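Local coordinates for capsule biosynthesis protein CapD proenzyme (Bacillus anthracis, PDB 3G9K) that cleaves the poly-gamma-D-glutamate capsule and joins it by an amide bond to peptidoglycan, as a gamma-glutamyltransferase-family transpeptidase built of two chains cut from one precursor, at residues S24-L29 with V57-A62; R85-Y90 with K214-E219. All blocks are in the same frame, centred on the assembly; numbering follows the deposited sequence.

Overall arrangement
From its N terminus, this longer N-terminal piece of the cleaved precursor enters through strand 22-25. Contact 1 then closes a loop made of helices 28-39 and 44-58: residues 24-29 lead into the first helix and residues 57-62 leave the second. The chain next runs through strands 68-74 and 79-83 before contact 2 opens. Its much longer loop, largely helical, ends when residues 214-219 lead into strand 219-228, the sheet neighbour of strand 79-83. The two loops therefore follow in series, neither nesting nor crossing. Contact 1 ties helix ends together, whereas contact 2 joins the loops at the adjoining ends of two neighbouring strands. Their centres lie about 25 Å apart.

Contact 1. Residues S24-L29 with V57-A62; sequences SASHPL and VVELHA
The hydroxyl of Ser-26 donates a short hydrogen bond to the carboxylate of Glu-59, with OG 2.6 Å from OE2. It meets that oxygen on the syn side, somewhat tilted from the carboxylate plane. Glu-59 reaches it with an extended chain, CG lying anti to the backbone N (chi1 -161°), and its other oxygen, OE1, is hydrogen-bonded to Thr-2 OG1 of the partner CapD chain. Both carboxylate oxygens of this buried acid are thus engaged, one within the chain and one across the subunit boundary. One residue along on each side, the contact turns apolar. Val-58 sets its CG2 methyl over one face of the His-27 ring, a CH-pi contact 3.7 Å from CG2 to the ring centroid. His-27 is also an N-cap: its ND1 accepts from Leu-29 N at 3.0 Å, nearly in the ring plane, which helps to hold the ring's rotation, with its face against the methyl. Val-58 CG1 lies 4.1 Å from Leu-29 CD1. The start of helix 28-39 is thereby packed against the end of helix 44-58, closing a helical hairpin. Tyr-130 of helix 120-133 and Phe-135 of strand 135-136 border Leu-29 and Val-58, while Ser-24 and Ala-25, ending strand 22-25, pair antiparallel with a partner-chain strand.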
loop_
_atom_site.group_PDB
_atom_site.type_symbol
_atom_site.label_atom_id
_atom_site.label_comp_id
_atom_site.label_asym_id
_atom_site.label_seq_id
_atom_site.Cartn_x
_atom_site.Cartn_y
_atom_site.Cartn_z
ATOM N N SER A 24 8.463 8.457 3.098
ATOM C CA SER A 24 7.717 7.888 4.230
ATOM C C SER A 24 7.429 6.441 3.868
ATOM O O SER A 24 6.816 6.201 2.836
ATOM C CB SER A 24 6.426 8.667 4.492
ATOM O OG SER A 24 5.656 8.078 5.532
ATOM N N ALA A 25 7.923 5.511 4.670
ATOM C CA ALA A 25 7.797 4.044 4.400
ATOM C C ALA A 25 7.770 3.191 5.693
ATOM O O ALA A 25 8.202 3.646 6.768
ATOM C CB ALA A 25 8.926 3.542 3.467
ATOM N N SER A 26 7.296 1.948 5.573
ATOM C CA SER A 26 7.078 1.085 6.746
ATOM C C SER A 26 8.349 0.286 7.148
ATOM O O SER A 26 8.312 -0.623 7.982
ATOM C CB SER A 26 5.923 0.138 6.527
ATOM O OG SER A 26 6.087 -0.586 5.347
ATOM N N HIS A 27 9.471 0.592 6.534
ATOM C CA HIS A 27 10.743 0.020 7.021
ATOM C C HIS A 27 11.841 1.090 6.970
ATOM O O HIS A 27 12.017 1.702 5.951
ATOM C CB HIS A 27 11.165 -1.216 6.222
ATOM C CG HIS A 27 12.216 -2.047 6.910
ATOM N ND1 HIS A 27 13.530 -1.657 6.981
ATOM C CD2 HIS A 27 12.147 -3.251 7.534
ATOM C CE1 HIS A 27 14.227 -2.573 7.641
ATOM N NE2 HIS A 27 13.412 -3.551 7.989
ATOM N N PRO A 28 12.589 1.290 8.073
ATOM C CA PRO A 28 13.669 2.298 8.098
ATOM C C PRO A 28 14.768 2.135 7.039
ATOM O O PRO A 28 15.392 3.116 6.696
ATOM C CB PRO A 28 14.258 2.152 9.517
ATOM C CG PRO A 28 13.881 0.816 9.940
ATOM C CD PRO A 28 12.479 0.621 9.371
ATOM N N LEU A 29 15.017 0.926 6.533
ATOM C CA LEU A 29 16.018 0.745 5.480
ATOM C C LEU A 29 15.504 1.243 4.120
ATOM O O LEU A 29 16.272 1.712 3.305
ATOM C CB LEU A 29 16.499 -0.717 5.394
ATOM C CG LEU A 29 17.298 -1.253 6.591
ATOM C CD1 LEU A 29 17.798 -2.728 6.366
ATOM C CD2 LEU A 29 18.471 -0.306 6.888
ATOM N N VAL A 57 12.706 -6.983 -0.225
ATOM C CA VAL A 57 13.763 -7.762 0.450
ATOM C C VAL A 57 13.643 -7.730 1.976
ATOM O O VAL A 57 13.694 -8.761 2.647
ATOM C CB VAL A 57 15.164 -7.263 0.012
ATOM C CG1 VAL A 57 16.230 -7.918 0.861
ATOM C CG2 VAL A 57 15.399 -7.556 -1.473
ATOM N N VAL A 58 13.500 -6.544 2.543
ATOM C CA VAL A 58 13.582 -6.384 3.992
ATOM C C VAL A 58 12.214 -6.430 4.673
ATOM O O VAL A 58 12.124 -6.600 5.907
ATOM C CB VAL A 58 14.342 -5.059 4.377
ATOM C CG1 VAL A 58 15.744 -5.023 3.725
ATOM C CG2 VAL A 58 13.522 -3.806 3.972
ATOM N N GLU A 59 11.154 -6.204 3.905
ATOM C CA GLU A 59 9.803 -6.271 4.428
ATOM C C GLU A 59 9.014 -7.323 3.635
ATOM O O GLU A 59 7.902 -7.090 3.211
ATOM C CB GLU A 59 9.116 -4.915 4.337
ATOM C CG GLU A 59 7.952 -4.855 5.258
ATOM C CD GLU A 59 7.114 -3.605 5.067
ATOM O OE1 GLU A 59 6.850 -3.236 3.902
ATOM O OE2 GLU A 59 6.728 -3.008 6.091
ATOM N N LEU A 60 9.658 -8.467 3.457
ATOM C CA LEU A 60 9.278 -9.522 2.512
ATOM C C LEU A 60 7.927 -10.175 2.738
ATOM O O LEU A 60 7.314 -10.707 1.785
ATOM C CB LEU A 60 10.391 -10.574 2.505
ATOM C CG LEU A 60 10.600 -11.328 3.825
ATOM C CD1 LEU A 60 9.994 -12.770 3.648
ATOM C CD2 LEU A 60 12.056 -11.391 4.258
ATOM N N HIS A 61 7.434 -10.075 3.965
ATOM C CA HIS A 61 6.093 -10.578 4.302
ATOM C C HIS A 61 5.028 -9.784 3.625
ATOM O O HIS A 61 3.959 -10.313 3.361
ATOM C CB HIS A 61 5.832 -10.563 5.812
ATOM C CG HIS A 61 6.155 -9.270 6.496
ATOM N ND1 HIS A 61 7.453 -8.891 6.792
ATOM C CD2 HIS A 61 5.362 -8.270 6.924
ATOM C CE1 HIS A 61 7.432 -7.720 7.397
ATOM N NE2 HIS A 61 6.173 -7.330 7.510
ATOM N N ALA A 62 5.329 -8.531 3.300
ATOM C CA ALA A 62 4.272 -7.556 2.892
ATOM C C ALA A 62 4.190 -7.212 1.419
ATOM O O ALA A 62 3.157 -6.737 0.946
ATOM C CB ALA A 62 4.449 -6.267 3.696
#

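Contact 2. Residues R85-Y90 with K214-E219; sequences RETTPY and KGYKVE
Tyr-216 extends its ring from the main chain, CG trans to N (chi1 -178°), as far as residues 85-87; at Thr-87 a chi1 of 50° brings OG1 to the ring edge. The polar end of the tyrosine makes the one hydrogen bond between the two segments: OH donates to the carbonyl oxygen of Arg-85 at 2.7 Å. The hydroxyl approaches from above the carbonyl plane, 51° out of it, rather than along a lone pair. That same oxygen lies near the plane of the ring, 3.4 Å from Tyr-216 CE2, so the backbone carbonyl meets the ring at its rim. Thr-87 OG1 borders the rim as well, 3.3 Å from Tyr-216 CD2, and the threonine's CG2 methyl comes 3.9 Å from CE2. In the antiparallel sheet of this gamma-glutamyltransferase-family chain, a member of the Ntn-hydrolase clan, strands 79-83 and 219-228 are neighbours, and backbone bonding pairs Glu-219 with Asp-83. Just past the paired strand ends, the tyrosine joins the loop that leaves the first strand to the loop that enters the second. Val-101, Ala-106 of helix 104-115 and Arg-55 of the partner CapD chain also pack against Tyr-216. Thr-87, in turn, is tied through its backbone to Val-101. Arg-85 meets the tyrosine through its backbone: its CB is directed away from residues 214-219, and NH2 is hydrogen-bonded to Ser-56 OG of the partner CapD chain.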
loop_
_atom_site.group_PDB
_atom_site.type_symbol
_atom_site.label_atom_id
_atom_site.label_comp_id
_atom_site.label_asym_id
_atom_site.label_seq_id
_atom_site.Cartn_x
_atom_site.Cartn_y
_atom_site.Cartn_z
ATOM N N ARG A 85 -0.814 -4.875 -10.909
ATOM C CA ARG A 85 -1.453 -5.880 -10.155
ATOM C C ARG A 85 -1.343 -7.192 -10.928
ATOM O O ARG A 85 -1.324 -7.184 -12.171
ATOM C CB ARG A 85 -2.908 -5.464 -9.964
ATOM C CG ARG A 85 -3.667 -6.300 -9.007
ATOM C CD ARG A 85 -4.887 -5.532 -8.473
ATOM N NE ARG A 85 -5.742 -6.406 -7.676
ATOM C CZ ARG A 85 -5.444 -6.831 -6.453
ATOM N NH1 ARG A 85 -4.304 -6.486 -5.855
ATOM N NH2 ARG A 85 -6.306 -7.608 -5.813
ATOM N N GLU A 86 -1.296 -8.297 -10.195
ATOM C CA GLU A 86 -1.220 -9.627 -10.798
ATOM C C GLU A 86 -2.445 -9.915 -11.659
ATOM O O GLU A 86 -3.514 -9.373 -11.437
ATOM C CB GLU A 86 -1.055 -10.731 -9.752
ATOM C CG GLU A 86 0.013 -10.493 -8.759
ATOM C CD GLU A 86 -0.467 -9.830 -7.479
ATOM O OE1 GLU A 86 -1.395 -8.960 -7.486
ATOM O OE2 GLU A 86 0.129 -10.186 -6.434
ATOM N N THR A 87 -2.262 -10.767 -12.658
ATOM C CA THR A 87 -3.354 -11.151 -13.546
ATOM C C THR A 87 -3.644 -12.658 -13.415
ATOM O O THR A 87 -2.765 -13.477 -13.092
ATOM C CB THR A 87 -3.035 -10.712 -15.007
ATOM O OG1 THR A 87 -1.718 -11.171 -15.353
ATOM C CG2 THR A 87 -3.096 -9.169 -15.121
ATOM N N THR A 88 -4.908 -13.023 -13.598
ATOM C CA THR A 88 -5.315 -14.385 -13.386
ATOM C C THR A 88 -4.769 -15.283 -14.518
ATOM O O THR A 88 -4.831 -14.897 -15.696
ATOM C CB THR A 88 -6.889 -14.525 -13.269
ATOM O OG1 THR A 88 -7.386 -13.662 -12.237
ATOM C CG2 THR A 88 -7.287 -15.901 -12.879
ATOM N N PRO A 89 -4.233 -16.456 -14.156
ATOM C CA PRO A 89 -3.781 -17.401 -15.165
ATOM C C PRO A 89 -4.981 -18.146 -15.752
ATOM O O PRO A 89 -6.116 -17.963 -15.312
ATOM C CB PRO A 89 -2.896 -18.342 -14.380
ATOM C CG PRO A 89 -3.481 -18.357 -13.028
ATOM C CD PRO A 89 -4.115 -17.031 -12.818
ATOM N N TYR A 90 -4.713 -18.990 -16.740
ATOM C CA TYR A 90 -5.774 -19.765 -17.374
ATOM C C TYR A 90 -6.482 -20.649 -16.321
ATOM O O TYR A 90 -5.807 -21.425 -15.587
ATOM C CB TYR A 90 -5.149 -20.621 -18.480
ATOM C CG TYR A 90 -6.162 -21.300 -19.347
ATOM C CD1 TYR A 90 -6.701 -20.648 -20.429
ATOM C CD2 TYR A 90 -6.584 -22.580 -19.076
ATOM C CE1 TYR A 90 -7.634 -21.248 -21.235
ATOM C CE2 TYR A 90 -7.545 -23.197 -19.888
ATOM C CZ TYR A 90 -8.052 -22.510 -20.943
ATOM O OH TYR A 90 -8.980 -23.098 -21.752
ATOM N N LYS A 214 4.850 -15.050 -19.478
ATOM C CA LYS A 214 5.482 -14.163 -20.469
ATOM C C LYS A 214 4.534 -13.112 -20.972
ATOM O O LYS A 214 4.962 -12.009 -21.371
ATOM C CB LYS A 214 5.979 -15.005 -21.679
ATOM C CG LYS A 214 6.915 -14.236 -22.626
ATOM C CD LYS A 214 7.477 -15.086 -23.759
ATOM C CE LYS A 214 8.135 -14.140 -24.799
ATOM N NZ LYS A 214 8.456 -14.821 -26.096
ATOM N N GLY A 215 3.233 -13.427 -20.940
ATOM C CA GLY A 215 2.240 -12.565 -21.490
ATOM C C GLY A 215 1.784 -11.447 -20.578
ATOM O O GLY A 215 0.877 -10.698 -20.938
ATOM N N TYR A 216 2.386 -11.346 -19.408
ATOM C CA TYR A 216 1.997 -10.328 -18.456
ATOM C C TYR A 216 2.183 -8.939 -19.064
ATOM O O TYR A 216 3.218 -8.660 -19.649
ATOM C CB TYR A 216 2.809 -10.413 -17.157
ATOM C CG TYR A 216 2.292 -9.341 -16.188
ATOM C CD1 TYR A 216 2.841 -8.066 -16.156
ATOM C CD2 TYR A 216 1.180 -9.603 -15.367
ATOM C CE1 TYR A 216 2.341 -7.079 -15.303
ATOM C CE2 TYR A 216 0.670 -8.609 -14.509
ATOM C CZ TYR A 216 1.240 -7.360 -14.495
ATOM O OH TYR A 216 0.732 -6.372 -13.685
ATOM N N LYS A 217 1.187 -8.072 -18.889
ATOM C CA LYS A 217 1.267 -6.665 -19.321
ATOM C C LYS A 217 0.785 -5.700 -18.237
ATOM O O LYS A 217 -0.271 -5.916 -17.618
ATOM C CB LYS A 217 0.417 -6.438 -20.566
ATOM C CG LYS A 217 0.925 -7.195 -21.809
ATOM C CD LYS A 217 2.361 -6.796 -22.194
ATOM C CE LYS A 217 2.953 -7.721 -23.261
ATOM N NZ LYS A 217 4.447 -7.820 -23.145
ATOM N N VAL A 218 1.573 -4.655 -18.015
ATOM C CA VAL A 218 1.168 -3.518 -17.170
ATOM C C VAL A 218 0.036 -2.732 -17.825
ATOM O O VAL A 218 -0.080 -2.740 -19.042
ATOM C CB VAL A 218 2.351 -2.566 -16.927
ATOM C CG1 VAL A 218 1.909 -1.382 -16.166
ATOM C CG2 VAL A 218 3.438 -3.285 -16.170
ATOM N N GLU A 219 -0.797 -2.092 -17.019
ATOM C CA GLU A 219 -1.778 -1.121 -17.538
ATOM C C GLU A 219 -1.482 0.277 -17.000
ATOM O O GLU A 219 -1.205 0.442 -15.795
ATOM C CB GLU A 219 -3.185 -1.567 -17.187
ATOM C CG GLU A 219 -3.538 -2.955 -17.763
ATOM C CD GLU A 219 -3.656 -2.971 -19.309
ATOM O OE1 GLU A 219 -3.880 -1.897 -19.895
ATOM O OE2 GLU A 219 -3.489 -4.048 -19.941
#